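Local atomic coordinates of Aureochrome1-like protein (Ochromonas danica, PDB entry 6I20), a protein that binds flavin mononucleotide in a PAS domain of the LOV type and probably serves as a blue-light sensor. Residues Tyr5-Val8 / Lys9-Thr13; Val31-Gln35 / Gly36-Leu40; Thr41-Leu45 / Ser46-Gly50; Glu67-Arg70 / Lys71-Arg75; Cys117-Glu121 / Asp122-Ala126. All coordinates share one frame; numbering follows the deposited sequence.

Overall arrangement
Five local contacts mark helix starts and turns around the antiparallel sheet of this PAS domain. Interactions 2 and 4 are partly buried, whereas interactions 1, 3 and 5 lie mostly at the surface. Interactions 2 and 3 are consecutive, their centres about 8 Å apart, and pack helix 35-41 and helix 45-48 against each other. Interactions 2 and 5 share a form of chemistry, a serine hydroxyl capping a helix that follows a strand. Interaction 3 instead uses a glutamate at its helix start. Interaction 1, on helix 6-13, touches interaction 2 through Gln12 and Tyr32. Interaction 4, on helix 63-75, contains three residues of the flavin pocket and turns its arginine to the phosphate.

Interaction 1: residues Tyr5-Val8 / Lys9-Thr13; sequences YSLV and KALQT
Lys9 closes the first turn of helix 6-13: its backbone N donates to Tyr5 O at 3.1 Å. Tyr5 occupies the N-cap position, and its phenol oxygen is hydrogen-bonded to Asn111. The lysine chain leans back toward the helix start, because CG lies beside its own backbone N (chi1 -69°), which brings CG to 3.8 Å from Tyr5 O. At Ala10 the N bonds to Ser6 O over 2.9 Å, and the methyl CB sits 3.4 Å from that same Ser6 O. Leu11 carries the apolar part. Its N reaches Leu7 O at 3.0 Å, and its CD1 meets Leu7 CD1 at 4.2 Å, the two side chains crossing at a slant. Both leucines also rest on Leu113 of strand 109-119. Gln12 N follows with a bond of 2.9 Å to Val8 O, while Val8 itself is buried against Phe18 and Ile20. Gln12 NE2 makes a weak hydrogen bond with Tyr32 OH. Thr13 turns its hydroxyl back inside its own segment, so that OG1 and N grip Lys9 O from opposite faces of the carbonyl plane. The pattern is that of an amphipathic alpha-helix: main-chain bonds hold the turns, and the leucines and Val8 supply an apolar side that lies on the sheet.

Interaction 2: residues Val31-Gln35 / Gly36-Leu40; sequences VYASQ and GFLTL. With EDO (1,2-ethanediol), chain G.
Ser34 caps helix 35-41 where the chain leaves strand 30-33, a strand-to-helix junction of the PAS fold, its OG accepting from Phe37 N at 3.2 Å. The hydroxyl stands between its backbone N and carbonyl carbon (chi1 74°), which turns it over the helix start. This buried oxygen is fully used, being hydrogen-bonded also to Gln16 O and to Phe18 N. Among the main-chain bonds, Leu38 N reaches Ser34 O at 3.1 Å and Thr39 N reaches Gln35 O at 2.9 Å. The apolar contacts centre on Ala33. Its CB lies obliquely against the Phe37 ring, 4.1 Å from CD2 of Phe37, and stands 4.2 Å from CD2 of Leu38. The same methyl packs on Val48 and Leu45 of helix 45-48, so it touches side chains of both helices, while Phe37 runs inward to Val19 and Gln116 on the flavin side. Along the outer face the polar pair is Gln35 with Thr39. A 1,2-ethanediol, probably from the crystallisation liquor, lies near the threonine hydroxyl, its weak bond doubtful. A bend at chi2 (63°) brings the amide of Gln35 round, and its NE2 donates to Thr39 OG1 at 3.1 Å, with the acceptor close to the amide plane.

Interaction 3: residues Thr41-Leu45 / Ser46-Gly50; sequences TGYAL and SEVLG
Glu47 folds back along the start of helix 45-48 to meet Tyr43 and Ala44. From the outset it is close to both: CB lies 3.4 Å from Ala44 O and 4.1 Å from Tyr43 CD1. CG lies beside the backbone N of Glu47 (chi1 -65°), and from there the chain runs extended past Ala44 O, carrying CD toward the backbone of Ala44. At the tip, OE1 accepts from Ala44 N at 3.0 Å through its anti lone pair, in a nearly straight bond (166°). The bond reaches back three residues, in the PAS-domain segment that links helix 35-41 to helix 45-48. That oxygen also lies 3.7 Å from Ala44 CB, and it forms a salt bridge with Lys88. The carboxylate and the Tyr43 ring are steeply inclined, their planes 61° apart, and the ring itself meets Phe55 edge-to-face. The main chain closes the same turn, with Glu47 N donating to Ala44 O at 2.9 Å from well above the carbonyl plane. Leu45 O takes two donors, Val48 N from above its plane and Leu49 N nearly along the C=O axis. Apolar groups complete the contact: Val48 CG1 presses on Tyr43 CB at 3.4 Å, and Leu45 CD1 meets Leu49 CG at 3.8 Å. With an alanine in place of Glu47, Ala44 N would probably lose its acceptor and Lys88 its charged mate. One carboxylate oxygen thus serves both a main-chain N-H and a lysine, tying the first turn of this short, weakly bonded helix to the loop that carries Lys88.

Interaction 4: residues Glu67-Arg70 / Lys71-Arg75; sequences EKVR and KGLER. With FMN (flavin mononucleotide), chain E.
Glu67 and Lys71 are joined along helix 63-75 by the bond from Lys71 N to Glu67 O, 2.9 Å long, and their side chains run past each other. The glutamate is bent at chi2 (61°), and this turns its carboxylate toward Arg70. There Glu67 OE1 meets Arg70 NH2 at 2.8 Å in a salt bridge lying in the guanidinium plane and reaching the anti side of the carboxylate oxygen. Lys68 adds a main-chain bond from Gly72 N to its O. Val69 faces the flavin. Its O accepts from Leu73 N at 3.1 Å, and its CG1 lies 3.9 Å from C1' of the flavin mononucleotide ribityl chain, while Leu73 CD1 comes to 3.5 Å from O3' of that chain. Arg70 grips the phosphate. NH1 donates to O2P at 2.6 Å in an almost straight bond (174°), and NE donates to O3P at 3.0 Å with a weak second bond to O2P, so the phosphate sits at the edge of the guanidinium. In the conformer given, Glu74 lies alongside Arg70, its OE2 3.4 Å from Arg70 CG, a less certain placement because a second conformer exists. Arg54 and Gln57 are among the other residues that bond the cofactor. A leucine in place of Arg70 would probably leave the phosphate without these donors and Glu67 OE1 without its ionic partner. Held by Glu67 at one edge and by phosphate at another, the guanidinium is fixed in its rotation, and its positive charge probably offsets part of the phosphate charge.

Interaction 5: residues Cys117-Glu121 / Asp122-Ala126; sequences CKVSE and DYAKA. With EDO (1,2-ethanediol), chain F.
Ser120 is the N-cap of the C-terminal helix 121-130, probably the J-alpha helix of LOV domains, at the end of strand 109-119, and its OG accepts from Tyr123 N at 3.0 Å. The hydroxyl is placed by a chi1 of 66°, which sets it over the first turn, where it also touches Tyr123 CB at 3.3 Å. Two main-chain bonds continue the turn: Ala124 N to Ser120 O and Lys125 N to Glu121 O, each 2.9 Å long. Beside this polar start lies an apolar contact. Val119 turns its CB and both methyl groups toward CD1 and CE1 of the Tyr123 ring, with CB 3.5 Å from CD1 and CG1 3.9 Å from CE1, the valine meeting the ring at an oblique angle. The tyrosine takes its CG anti to the backbone N (chi1 177°), so the ring swings back along the strand, and its OH is hydrogen-bonded to Gln96. On the outer side, the bent chain of Lys125 curls over Glu121 and brings NZ to 3.2 Å from Glu121 CG, while Glu121 OE2 stays 4.6 Å from that NZ, beyond a salt bridge. Upstream, Lys118 N donates to a 1,2-ethanediol, probably from the crystallisation liquor. The junction leans on neighbouring strand 92-103: Trp94 touches Val119, Glu121, Ala124 and Lys125, and Val119 is bonded to Trp94 through the backbone, so helix 121-130 starts against the inner strands 109-119 and 92-103.

Interaction 1: residues Tyr5-Val8 / Lys9-Thr13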
# COMPACT_ATOMS: atom_id res chain seq x y z
N TYR A 5 10.08 1.60 -13.59
CA TYR A 5 9.24 0.41 -13.64
C TYR A 5 8.03 0.64 -14.54
O TYR A 5 7.23 1.54 -14.31
CB TYR A 5 8.74 0.11 -12.24
CG TYR A 5 9.85 -0.01 -11.21
CD1 TYR A 5 10.67 -1.11 -11.17
CD2 TYR A 5 10.05 0.99 -10.28
CE1 TYR A 5 11.70 -1.23 -10.25
CE2 TYR A 5 11.07 0.87 -9.34
CZ TYR A 5 11.86 -0.25 -9.31
OH TYR A 5 12.89 -0.39 -8.38
N SER A 6 7.91 -0.17 -15.59
CA SER A 6 6.76 0.04 -16.47
C SER A 6 5.42 -0.26 -15.77
O SER A 6 4.42 0.35 -16.12
CB SER A 6 6.92 -0.75 -17.75
OG SER A 6 7.19 -2.04 -17.37
N LEU A 7 5.40 -1.10 -14.74
CA LEU A 7 4.16 -1.30 -14.03
C LEU A 7 3.72 -0.03 -13.30
O LEU A 7 2.55 0.30 -13.25
CB LEU A 7 4.27 -2.50 -13.07
CG LEU A 7 3.06 -2.77 -12.22
CD1 LEU A 7 1.80 -2.98 -13.00
CD2 LEU A 7 3.41 -3.98 -11.35
N VAL A 8 4.70 0.70 -12.76
CA VAL A 8 4.42 1.96 -12.12
C VAL A 8 3.90 3.01 -13.13
O VAL A 8 2.90 3.69 -12.88
CB VAL A 8 5.64 2.49 -11.41
CG1 VAL A 8 5.42 3.92 -10.88
CG2 VAL A 8 5.97 1.58 -10.22
N LYS A 9 4.58 3.08 -14.29
CA LYS A 9 4.12 4.00 -15.31
C LYS A 9 2.71 3.67 -15.77
O LYS A 9 1.89 4.55 -16.02
CB LYS A 9 5.06 4.04 -16.48
CG LYS A 9 6.38 4.69 -16.16
CD LYS A 9 7.19 4.93 -17.40
CE LYS A 9 8.15 3.80 -17.65
NZ LYS A 9 9.18 4.25 -18.63
N ALA A 10 2.41 2.37 -15.90
CA ALA A 10 1.06 1.98 -16.28
C ALA A 10 -0.00 2.41 -15.29
O ALA A 10 -1.04 2.91 -15.67
CB ALA A 10 1.00 0.46 -16.45
N LEU A 11 0.28 2.17 -14.01
CA LEU A 11 -0.68 2.52 -12.95
C LEU A 11 -0.85 4.05 -12.85
O LEU A 11 -1.95 4.52 -12.59
CB LEU A 11 -0.24 1.93 -11.62
CG LEU A 11 -0.31 0.41 -11.54
CD1 LEU A 11 0.44 -0.07 -10.31
CD2 LEU A 11 -1.74 -0.08 -11.58
N GLN A 12 0.23 4.77 -13.12
CA GLN A 12 0.19 6.24 -13.16
C GLN A 12 -0.75 6.71 -14.28
O GLN A 12 -1.66 7.51 -14.11
CB GLN A 12 1.61 6.76 -13.43
CG GLN A 12 1.81 8.27 -13.33
CD GLN A 12 3.23 8.69 -13.71
OE1 GLN A 12 3.81 8.21 -14.69
NE2 GLN A 12 3.80 9.58 -12.91
N THR A 13 -0.53 6.15 -15.48
CA THR A 13 -1.30 6.54 -16.66
C THR A 13 -2.77 6.20 -16.48
O THR A 13 -3.67 6.95 -16.90
CB THR A 13 -0.73 5.81 -17.88
OG1 THR A 13 0.63 6.22 -18.08
CG2 THR A 13 -1.54 6.11 -19.10

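Interaction 2: residues Val31-Gln35 / Gly36-Leu40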
# COMPACT_ATOMS: atom_id res chain seq x y z
N VAL A 31 8.35 6.75 -1.19
CA VAL A 31 9.18 7.60 -2.05
C VAL A 31 8.39 8.11 -3.29
O VAL A 31 8.90 8.99 -4.00
CB VAL A 31 10.52 6.97 -2.49
CG1 VAL A 31 11.45 6.78 -1.30
CG2 VAL A 31 10.28 5.67 -3.25
N TYR A 32 7.18 7.61 -3.52
CA TYR A 32 6.34 8.08 -4.61
C TYR A 32 4.90 7.75 -4.21
O TYR A 32 4.63 6.62 -3.74
CB TYR A 32 6.68 7.36 -5.95
CG TYR A 32 5.93 7.95 -7.10
CD1 TYR A 32 4.65 7.50 -7.42
CD2 TYR A 32 6.48 9.00 -7.85
CE1 TYR A 32 3.91 8.10 -8.46
CE2 TYR A 32 5.78 9.59 -8.88
CZ TYR A 32 4.50 9.14 -9.17
OH TYR A 32 3.81 9.75 -10.21
N ALA A 33 3.98 8.68 -4.41
CA ALA A 33 2.55 8.41 -4.15
C ALA A 33 1.74 8.98 -5.28
O ALA A 33 1.97 10.10 -5.72
CB ALA A 33 2.10 9.05 -2.84
N SER A 34 0.81 8.18 -5.79
CA SER A 34 -0.03 8.65 -6.88
C SER A 34 -1.10 9.62 -6.47
O SER A 34 -1.54 9.63 -5.30
CB SER A 34 -0.71 7.50 -7.62
OG SER A 34 -1.77 6.96 -6.86
N GLN A 35 -1.60 10.41 -7.40
CA GLN A 35 -2.72 11.28 -7.14
C GLN A 35 -3.91 10.55 -6.57
O GLN A 35 -4.57 11.06 -5.68
CB GLN A 35 -3.12 12.08 -8.41
CG GLN A 35 -4.29 13.03 -8.16
CD GLN A 35 -3.95 14.10 -7.15
OE1 GLN A 35 -3.02 14.88 -7.40
NE2 GLN A 35 -4.66 14.13 -5.99
N GLY A 36 -4.18 9.36 -7.07
CA GLY A 36 -5.31 8.58 -6.60
C GLY A 36 -5.17 8.24 -5.13
O GLY A 36 -6.16 8.26 -4.40
N PHE A 37 -3.97 7.88 -4.71
CA PHE A 37 -3.71 7.60 -3.29
C PHE A 37 -3.99 8.84 -2.44
O PHE A 37 -4.61 8.76 -1.36
CB PHE A 37 -2.28 7.15 -3.08
CG PHE A 37 -1.90 6.89 -1.65
CD1 PHE A 37 -2.14 5.65 -1.07
CD2 PHE A 37 -1.29 7.87 -0.89
CE1 PHE A 37 -1.79 5.39 0.25
CE2 PHE A 37 -0.94 7.60 0.43
CZ PHE A 37 -1.17 6.38 0.99
N LEU A 38 -3.56 9.99 -2.91
CA LEU A 38 -3.77 11.25 -2.18
C LEU A 38 -5.25 11.53 -2.06
O LEU A 38 -5.73 11.95 -1.00
CB LEU A 38 -3.03 12.40 -2.84
CG LEU A 38 -1.54 12.22 -3.06
CD1 LEU A 38 -0.98 13.40 -3.82
CD2 LEU A 38 -0.78 11.94 -1.78
N THR A 39 -6.01 11.36 -3.14
CA THR A 39 -7.43 11.62 -3.11
C THR A 39 -8.17 10.64 -2.21
O THR A 39 -9.04 11.06 -1.43
CB THR A 39 -8.01 11.61 -4.51
OG1 THR A 39 -7.32 12.62 -5.25
CG2 THR A 39 -9.50 11.90 -4.50
N LEU A 40 -7.80 9.38 -2.28
CA LEU A 40 -8.42 8.33 -1.45
C LEU A 40 -8.22 8.63 0.03
O LEU A 40 -9.15 8.51 0.81
CB LEU A 40 -7.79 6.97 -1.78
CG LEU A 40 -8.12 5.81 -0.84
CD1 LEU A 40 -9.61 5.51 -0.92
CD2 LEU A 40 -7.26 4.60 -1.24
C1 EDO G . -8.21 13.42 -7.91
O1 EDO G . -8.52 14.22 -9.06
C2 EDO G . -8.72 12.00 -8.11
O2 EDO G . -7.66 11.04 -8.03

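Interaction 3: residues Thr41-Leu45 / Ser46-Gly50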
# COMPACT_ATOMS: atom_id res chain seq x y z
N THR A 41 -6.99 8.94 0.41
CA THR A 41 -6.63 9.07 1.81
C THR A 41 -6.82 10.46 2.38
O THR A 41 -6.86 10.60 3.64
CB THR A 41 -5.17 8.64 2.04
OG1 THR A 41 -4.28 9.58 1.41
CG2 THR A 41 -4.92 7.24 1.58
N GLY A 42 -6.94 11.49 1.55
CA GLY A 42 -7.05 12.87 2.03
C GLY A 42 -5.76 13.59 2.39
O GLY A 42 -5.81 14.75 2.81
N TYR A 43 -4.61 12.93 2.26
CA TYR A 43 -3.33 13.53 2.59
C TYR A 43 -2.74 14.24 1.39
O TYR A 43 -2.95 13.80 0.25
CB TYR A 43 -2.33 12.47 3.10
CG TYR A 43 -2.68 11.93 4.47
CD1 TYR A 43 -2.21 12.55 5.61
CD2 TYR A 43 -3.51 10.83 4.63
CE1 TYR A 43 -2.55 12.08 6.86
CE2 TYR A 43 -3.84 10.35 5.88
CZ TYR A 43 -3.37 10.99 7.00
OH TYR A 43 -3.70 10.54 8.25
N ALA A 44 -2.02 15.33 1.62
CA ALA A 44 -1.21 15.98 0.61
C ALA A 44 0.05 15.17 0.38
O ALA A 44 0.56 14.46 1.25
CB ALA A 44 -0.86 17.40 1.02
N LEU A 45 0.61 15.30 -0.83
CA LEU A 45 1.84 14.57 -1.15
C LEU A 45 2.97 14.87 -0.13
O LEU A 45 3.70 13.96 0.30
CB LEU A 45 2.34 14.93 -2.57
CG LEU A 45 3.54 14.14 -3.07
CD1 LEU A 45 3.28 12.63 -3.12
CD2 LEU A 45 3.92 14.65 -4.45
N SER A 46 3.06 16.13 0.28
CA SER A 46 4.06 16.58 1.24
C SER A 46 3.86 15.99 2.64
O SER A 46 4.78 16.12 3.46
CB SER A 46 4.01 18.10 1.30
OG SER A 46 2.69 18.51 1.59
N GLU A 47 2.72 15.37 2.91
CA GLU A 47 2.44 14.72 4.18
C GLU A 47 2.70 13.23 4.14
O GLU A 47 2.62 12.56 5.16
CB GLU A 47 0.98 14.96 4.59
CG GLU A 47 0.69 16.41 4.87
CD GLU A 47 -0.75 16.67 5.19
OE1 GLU A 47 -1.65 16.30 4.41
OE2 GLU A 47 -1.01 17.26 6.26
N VAL A 48 2.93 12.67 2.94
CA VAL A 48 3.08 11.21 2.80
C VAL A 48 4.50 10.78 2.44
O VAL A 48 4.99 9.76 2.92
CB VAL A 48 2.04 10.60 1.91
CG1 VAL A 48 0.62 10.97 2.26
CG2 VAL A 48 2.30 10.82 0.50
N LEU A 49 5.18 11.53 1.57
CA LEU A 49 6.54 11.16 1.22
C LEU A 49 7.41 11.17 2.48
O LEU A 49 7.27 12.06 3.33
CB LEU A 49 7.14 12.08 0.19
CG LEU A 49 6.45 12.10 -1.18
CD1 LEU A 49 7.12 13.16 -2.02
CD2 LEU A 49 6.44 10.75 -1.86
N GLY A 50 8.27 10.16 2.61
CA GLY A 50 9.15 10.05 3.79
C GLY A 50 8.53 9.38 4.99
O GLY A 50 9.19 9.28 6.04

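Interaction 4: residues Glu67-Arg70 / Lys71-Arg75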
# COMPACT_ATOMS: atom_id res chain seq x y z
N GLU A 67 -0.03 -8.09 10.40
CA GLU A 67 0.95 -9.17 10.51
C GLU A 67 1.11 -9.93 9.20
O GLU A 67 2.22 -10.29 8.81
CB GLU A 67 0.58 -10.11 11.64
CG GLU A 67 1.51 -11.28 11.83
CD GLU A 67 2.97 -10.96 12.17
OE1 GLU A 67 3.28 -9.87 12.69
OE2 GLU A 67 3.84 -11.83 11.92
N LYS A 68 0.01 -10.16 8.50
CA LYS A 68 0.12 -10.79 7.14
C LYS A 68 0.97 -9.96 6.17
O LYS A 68 1.79 -10.49 5.39
CB LYS A 68 -1.28 -11.02 6.57
CG LYS A 68 -2.03 -12.10 7.25
CD LYS A 68 -3.24 -12.55 6.46
CE LYS A 68 -4.09 -13.41 7.37
NZ LYS A 68 -5.20 -14.08 6.66
N VAL A 69 0.78 -8.64 6.21
CA VAL A 69 1.59 -7.77 5.39
C VAL A 69 3.06 -7.88 5.80
O VAL A 69 3.97 -8.01 4.96
CB VAL A 69 1.10 -6.31 5.44
CG1 VAL A 69 2.11 -5.40 4.78
CG2 VAL A 69 -0.29 -6.15 4.85
N ARG A 70 3.30 -7.81 7.11
CA ARG A 70 4.64 -7.88 7.62
C ARG A 70 5.36 -9.13 7.17
O ARG A 70 6.51 -9.08 6.75
CB ARG A 70 4.57 -7.80 9.16
CG ARG A 70 5.86 -7.61 9.90
CD ARG A 70 5.56 -7.54 11.39
NE ARG A 70 4.87 -6.28 11.76
CZ ARG A 70 3.69 -6.11 12.39
NH1 ARG A 70 3.27 -4.86 12.60
NH2 ARG A 70 2.91 -7.12 12.78
N LYS A 71 4.69 -10.26 7.30
CA LYS A 71 5.25 -11.57 6.91
C LYS A 71 5.55 -11.64 5.41
O LYS A 71 6.57 -12.22 5.03
CB LYS A 71 4.33 -12.71 7.35
CG LYS A 71 4.29 -12.96 8.85
CD LYS A 71 3.49 -14.22 9.24
CE LYS A 71 3.19 -14.37 10.75
NZ LYS A 71 2.46 -15.59 11.19
N GLY A 72 4.69 -11.07 4.58
CA GLY A 72 4.94 -11.03 3.12
C GLY A 72 6.22 -10.30 2.82
O GLY A 72 7.04 -10.73 2.01
N LEU A 73 6.40 -9.17 3.50
CA LEU A 73 7.62 -8.38 3.37
C LEU A 73 8.86 -9.14 3.87
O LEU A 73 9.91 -9.07 3.21
CB LEU A 73 7.46 -7.04 4.09
CG LEU A 73 6.46 -6.06 3.50
CD1 LEU A 73 6.19 -4.86 4.42
CD2 LEU A 73 6.88 -5.52 2.16
N GLU A 74 8.78 -9.83 5.00
CA GLU A 74 9.90 -10.57 5.57
C GLU A 74 10.28 -11.81 4.73
O GLU A 74 11.47 -12.16 4.62
CB GLU A 74 9.63 -10.94 7.06
CG GLU A 74 9.97 -9.77 8.02
CD GLU A 74 9.13 -9.64 9.30
OE1 GLU A 74 8.49 -10.63 9.75
OE2 GLU A 74 9.12 -8.52 9.89
N ARG A 75 9.28 -12.46 4.12
CA ARG A 75 9.46 -13.70 3.33
C ARG A 75 9.62 -13.50 1.85
O ARG A 75 9.87 -14.49 1.12
CB ARG A 75 8.27 -14.64 3.53
CG ARG A 75 8.18 -15.09 4.96
CD ARG A 75 6.97 -15.94 5.27
NE ARG A 75 6.80 -16.04 6.73
CZ ARG A 75 5.97 -16.88 7.36
NH1 ARG A 75 5.92 -16.87 8.68
NH2 ARG A 75 5.22 -17.75 6.69
N1 FMN E . -0.59 -0.44 5.30
C2 FMN E . -1.86 0.01 5.28
O2 FMN E . -2.55 -0.09 6.32
N3 FMN E . -2.42 0.60 4.19
C4 FMN E . -1.73 0.74 3.01
O4 FMN E . -2.31 1.23 2.00
C4A FMN E . -0.38 0.31 3.00
N5 FMN E . 0.37 0.45 1.86
C5A FMN E . 1.63 -0.05 1.87
C6 FMN E . 2.43 0.05 0.71
C7 FMN E . 3.70 -0.44 0.66
C7M FMN E . 4.53 -0.34 -0.64
C8 FMN E . 4.27 -1.08 1.81
C8M FMN E . 5.66 -1.64 1.77
C9 FMN E . 3.52 -1.19 2.95
C9A FMN E . 2.21 -0.72 3.02
N10 FMN E . 1.46 -0.78 4.22
C10 FMN E . 0.17 -0.34 4.18
C1' FMN E . 1.94 -1.53 5.37
C2' FMN E . 2.75 -0.72 6.39
O2' FMN E . 3.55 0.24 5.68
C3' FMN E . 3.67 -1.67 7.16
O3' FMN E . 4.50 -2.43 6.27
C4' FMN E . 2.96 -2.62 8.10
O4' FMN E . 2.11 -1.84 8.95
C5' FMN E . 4.00 -3.38 9.00
O5' FMN E . 5.09 -2.48 9.38
P FMN E . 5.89 -2.84 10.74
O1P FMN E . 6.87 -1.75 10.95
O2P FMN E . 4.87 -2.92 11.80
O3P FMN E . 6.52 -4.19 10.43
O HOH W 1 6.46 -10.98 11.81
O HOH W 2 8.48 -7.01 7.53

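Interaction 5: residues Cys117-Glu121 / Asp122-Ala126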
# COMPACT_ATOMS: atom_id res chain seq x y z
N CYS A 117 -7.18 -0.46 -3.13
CA CYS A 117 -8.52 -0.37 -3.69
C CYS A 117 -9.56 -0.31 -2.61
O CYS A 117 -9.67 -1.20 -1.76
CB CYS A 117 -8.79 -1.57 -4.58
SG CYS A 117 -10.43 -1.45 -5.35
N LYS A 118 -10.34 0.76 -2.61
CA LYS A 118 -11.45 0.88 -1.69
C LYS A 118 -12.51 -0.14 -2.07
O LYS A 118 -12.93 -0.21 -3.23
CB LYS A 118 -12.05 2.29 -1.65
CG LYS A 118 -13.25 2.41 -0.72
CD LYS A 118 -13.63 3.87 -0.46
CE LYS A 118 -14.28 4.50 -1.69
NZ LYS A 118 -15.53 3.79 -2.07
N VAL A 119 -12.94 -0.92 -1.10
CA VAL A 119 -13.99 -1.92 -1.28
C VAL A 119 -15.11 -1.73 -0.25
O VAL A 119 -14.89 -1.09 0.78
CB VAL A 119 -13.42 -3.35 -1.24
CG1 VAL A 119 -12.35 -3.52 -2.30
CG2 VAL A 119 -12.84 -3.71 0.12
N SER A 120 -16.29 -2.28 -0.51
CA SER A 120 -17.42 -2.14 0.41
C SER A 120 -17.22 -3.03 1.62
O SER A 120 -16.46 -3.99 1.58
CB SER A 120 -18.73 -2.51 -0.29
OG SER A 120 -18.79 -3.89 -0.65
N GLU A 121 -17.92 -2.71 2.69
CA GLU A 121 -17.93 -3.52 3.91
C GLU A 121 -18.41 -4.95 3.60
O GLU A 121 -17.83 -5.92 4.09
CB GLU A 121 -18.83 -2.86 4.95
CG GLU A 121 -18.76 -3.46 6.33
CD GLU A 121 -19.72 -2.76 7.29
OE1 GLU A 121 -19.53 -1.60 7.58
OE2 GLU A 121 -20.68 -3.41 7.67
N ASP A 122 -19.45 -5.08 2.76
CA ASP A 122 -19.95 -6.39 2.38
C ASP A 122 -18.90 -7.18 1.60
O ASP A 122 -18.68 -8.35 1.87
CB ASP A 122 -21.23 -6.29 1.54
CG ASP A 122 -22.49 -6.03 2.38
OD1 ASP A 122 -22.46 -5.91 3.62
OD2 ASP A 122 -23.52 -5.97 1.74
N TYR A 123 -18.19 -6.52 0.68
CA TYR A 123 -17.10 -7.19 -0.07
C TYR A 123 -16.00 -7.61 0.90
O TYR A 123 -15.50 -8.74 0.80
CB TYR A 123 -16.56 -6.29 -1.18
CG TYR A 123 -15.39 -6.87 -1.95
CD1 TYR A 123 -14.11 -6.82 -1.40
CD2 TYR A 123 -15.52 -7.41 -3.21
CE1 TYR A 123 -13.01 -7.32 -2.05
CE2 TYR A 123 -14.42 -7.91 -3.89
CZ TYR A 123 -13.16 -7.87 -3.31
OH TYR A 123 -12.07 -8.37 -4.00
N ALA A 124 -15.64 -6.73 1.82
CA ALA A 124 -14.60 -7.00 2.80
C ALA A 124 -14.94 -8.21 3.67
O ALA A 124 -14.09 -9.07 3.89
CB ALA A 124 -14.32 -5.77 3.68
N LYS A 125 -16.17 -8.27 4.16
CA LYS A 125 -16.56 -9.41 5.01
C LYS A 125 -16.49 -10.73 4.26
O LYS A 125 -16.00 -11.75 4.80
CB LYS A 125 -17.94 -9.20 5.61
CG LYS A 125 -18.08 -8.03 6.59
CD LYS A 125 -17.00 -7.91 7.69
CE LYS A 125 -15.96 -6.85 7.43
NZ LYS A 125 -16.64 -5.53 7.53
N ALA A 126 -16.92 -10.72 3.01
CA ALA A 126 -16.86 -11.92 2.17
C ALA A 126 -15.41 -12.34 1.89
O ALA A 126 -15.07 -13.51 1.95
CB ALA A 126 -17.60 -11.71 0.85
C1 EDO F . -10.52 5.13 -4.87
O1 EDO F . -10.12 5.77 -6.07
C2 EDO F . -11.12 3.77 -5.24
O2 EDO F . -10.30 2.66 -4.84